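Local coordinates for protein 16S rRNA methylase (PDB 7JLZ) that probably methylates N1 of adenine 1408 in the 16S rRNA of the 30S ribosomal subunit, a modification that gives aminoglycoside resistance, at residues V3-K7 / L61-R66. Residues are numbered along the deposited sequence; the frame is centred on the assembly and turned at random.
Sequences VVTGK and LENYSR. With SO4 (sulfate ion), chain B.
The tip of the N-terminal beta-hairpin, strands 2-5 and 8-11, rests on helix 58-70 of the Rossmann-like methyltransferase fold, with G6 and V4 set against S65, L61 and E62. G6 and K7 are the central residues of a type II' turn. The positive phi of G6 (62°) suits glycine, and a side chain there would run into the bound sulfate at O4, not into the helix. G6 CA also makes a CH...O contact with E62 O at 3.6 Å. S65, small and polar, fits beneath the turn, where its OG accepts a bond from G6 N (3.0 Å). Before the turn, V4 supplies the apolar part, laying CG1 4.1 Å from L61 CB, while its backbone is hydrogen-bonded to Y78 of strand 76-80. Because E62 CG is anti to the backbone N (chi1 163°), the extended chain runs beside the G6 carbonyl and brings the carboxylate to K7. The lysine's methylenes pass across it, K7 CE lying 3.3 Å from E62 OE2, although NZ is too distant for a salt bridge. The salt-bridge partner of E62 is R66, one helical turn on, whose NH2 meets E62 OE2 on the anti side at 2.7 Å; this bond should help fix the guanidinium's rotation. The sulfate, probably from the crystallisation liquor, joins both segments: R66 donates through NE and NH2, and K7 N reaches sulfate O4 at 2.8 Å.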
loop_
_atom_site.group_PDB
_atom_site.type_symbol
_atom_site.label_atom_id
_atom_site.label_comp_id
_atom_site.label_asym_id
_atom_site.label_seq_id
_atom_site.Cartn_x
_atom_site.Cartn_y
_atom_site.Cartn_z
ATOM N N VAL A 3 -2.284 -17.127 2.199
ATOM C CA VAL A 3 -1.133 -16.693 1.413
ATOM C C VAL A 3 -1.288 -17.226 -0.004
ATOM O O VAL A 3 -1.581 -18.414 -0.194
ATOM C CB VAL A 3 0.179 -17.174 2.060
ATOM C CG1 VAL A 3 1.366 -16.946 1.154
ATOM C CG2 VAL A 3 0.399 -16.464 3.413
ATOM N N VAL A 4 -1.107 -16.354 -0.996
ATOM C CA VAL A 4 -1.262 -16.708 -2.401
ATOM C C VAL A 4 0.087 -17.111 -2.979
ATOM O O VAL A 4 1.079 -16.385 -2.844
ATOM C CB VAL A 4 -1.863 -15.542 -3.207
ATOM C CG1 VAL A 4 -1.968 -15.902 -4.699
ATOM C CG2 VAL A 4 -3.223 -15.127 -2.650
ATOM N N THR A 5 0.113 -18.251 -3.669
ATOM C CA THR A 5 1.289 -18.697 -4.422
ATOM C C THR A 5 0.775 -19.267 -5.741
ATOM O O THR A 5 0.286 -20.400 -5.780
ATOM C CB THR A 5 2.106 -19.729 -3.650
ATOM O OG1 THR A 5 2.585 -19.150 -2.429
ATOM C CG2 THR A 5 3.289 -20.182 -4.465
ATOM N N GLY A 6 0.867 -18.476 -6.803
ATOM C CA GLY A 6 0.336 -18.917 -8.086
ATOM C C GLY A 6 -1.163 -19.134 -7.996
ATOM O O GLY A 6 -1.905 -18.314 -7.440
ATOM N N LYS A 7 -1.614 -20.271 -8.506
ATOM C CA LYS A 7 -3.033 -20.593 -8.514
ATOM C C LYS A 7 -3.509 -21.189 -7.198
ATOM O O LYS A 7 -4.645 -21.668 -7.126
ATOM C CB LYS A 7 -3.349 -21.551 -9.666
ATOM C CG LYS A 7 -3.227 -20.895 -11.030
ATOM C CD LYS A 7 -3.877 -21.732 -12.121
ATOM C CE LYS A 7 -3.748 -21.049 -13.473
ATOM N NZ LYS A 7 -4.547 -21.744 -14.520
ATOM N N LEU A 61 -2.945 -11.678 -7.674
ATOM C CA LEU A 61 -1.607 -11.894 -7.155
ATOM C C LEU A 61 -0.976 -13.168 -7.686
ATOM O O LEU A 61 0.140 -13.503 -7.281
ATOM C CB LEU A 61 -1.630 -11.909 -5.622
ATOM C CG LEU A 61 -2.189 -10.619 -5.032
ATOM C CD1 LEU A 61 -2.181 -10.721 -3.510
ATOM C CD2 LEU A 61 -1.401 -9.419 -5.496
ATOM N N GLU A 62 -1.652 -13.859 -8.607
ATOM C CA GLU A 62 -1.166 -15.141 -9.118
ATOM C C GLU A 62 0.187 -15.009 -9.824
ATOM O O GLU A 62 1.125 -15.758 -9.534
ATOM C CB GLU A 62 -2.212 -15.737 -10.065
ATOM C CG GLU A 62 -1.682 -16.845 -10.956
ATOM C CD GLU A 62 -2.741 -17.432 -11.876
ATOM O OE1 GLU A 62 -3.943 -17.179 -11.650
ATOM O OE2 GLU A 62 -2.364 -18.147 -12.832
ATOM N N ASN A 63 0.310 -14.057 -10.754
ATOM C CA ASN A 63 1.520 -13.967 -11.581
ATOM C C ASN A 63 2.753 -13.622 -10.742
ATOM O O ASN A 63 3.768 -14.327 -10.797
ATOM C CB ASN A 63 1.317 -12.929 -12.691
ATOM C CG ASN A 63 2.575 -12.709 -13.536
ATOM O OD1 ASN A 63 3.341 -13.639 -13.787
ATOM N ND2 ASN A 63 2.780 -11.474 -13.981
ATOM N N TYR A 64 2.689 -12.540 -9.955
ATOM C CA TYR A 64 3.878 -12.108 -9.220
ATOM C C TYR A 64 4.173 -12.983 -8.010
ATOM O O TYR A 64 5.339 -13.093 -7.615
ATOM C CB TYR A 64 3.767 -10.630 -8.809
ATOM C CG TYR A 64 4.287 -9.756 -9.939
ATOM C CD1 TYR A 64 5.658 -9.653 -10.187
ATOM C CD2 TYR A 64 3.418 -9.097 -10.793
ATOM C CE1 TYR A 64 6.152 -8.890 -11.251
ATOM C CE2 TYR A 64 3.900 -8.328 -11.872
ATOM C CZ TYR A 64 5.269 -8.224 -12.082
ATOM O OH TYR A 64 5.754 -7.474 -13.143
ATOM N N SER A 65 3.166 -13.616 -7.404
ATOM C CA SER A 65 3.490 -14.550 -6.328
ATOM C C SER A 65 4.207 -15.775 -6.878
ATOM O O SER A 65 5.097 -16.329 -6.220
ATOM C CB SER A 65 2.231 -14.958 -5.555
ATOM O OG SER A 65 1.243 -15.507 -6.414
ATOM N N ARG A 66 3.832 -16.210 -8.086
ATOM C CA ARG A 66 4.524 -17.328 -8.721
ATOM C C ARG A 66 5.937 -16.922 -9.130
ATOM O O ARG A 66 6.893 -17.671 -8.900
ATOM C CB ARG A 66 3.721 -17.822 -9.924
ATOM C CG ARG A 66 4.372 -18.969 -10.672
ATOM C CD ARG A 66 3.720 -19.196 -12.033
ATOM N NE ARG A 66 2.302 -19.531 -11.924
ATOM C CZ ARG A 66 1.311 -18.768 -12.379
ATOM N NH1 ARG A 66 1.569 -17.614 -12.985
ATOM N NH2 ARG A 66 0.055 -19.176 -12.241
HETATM S S SO4 B . 0.839 -22.575 -10.464
HETATM O O1 SO4 B . 0.136 -21.830 -11.471
HETATM O O2 SO4 B . 2.235 -22.230 -10.497
HETATM O O3 SO4 B . 0.688 -23.983 -10.716
HETATM O O4 SO4 B . 0.298 -22.259 -9.169
#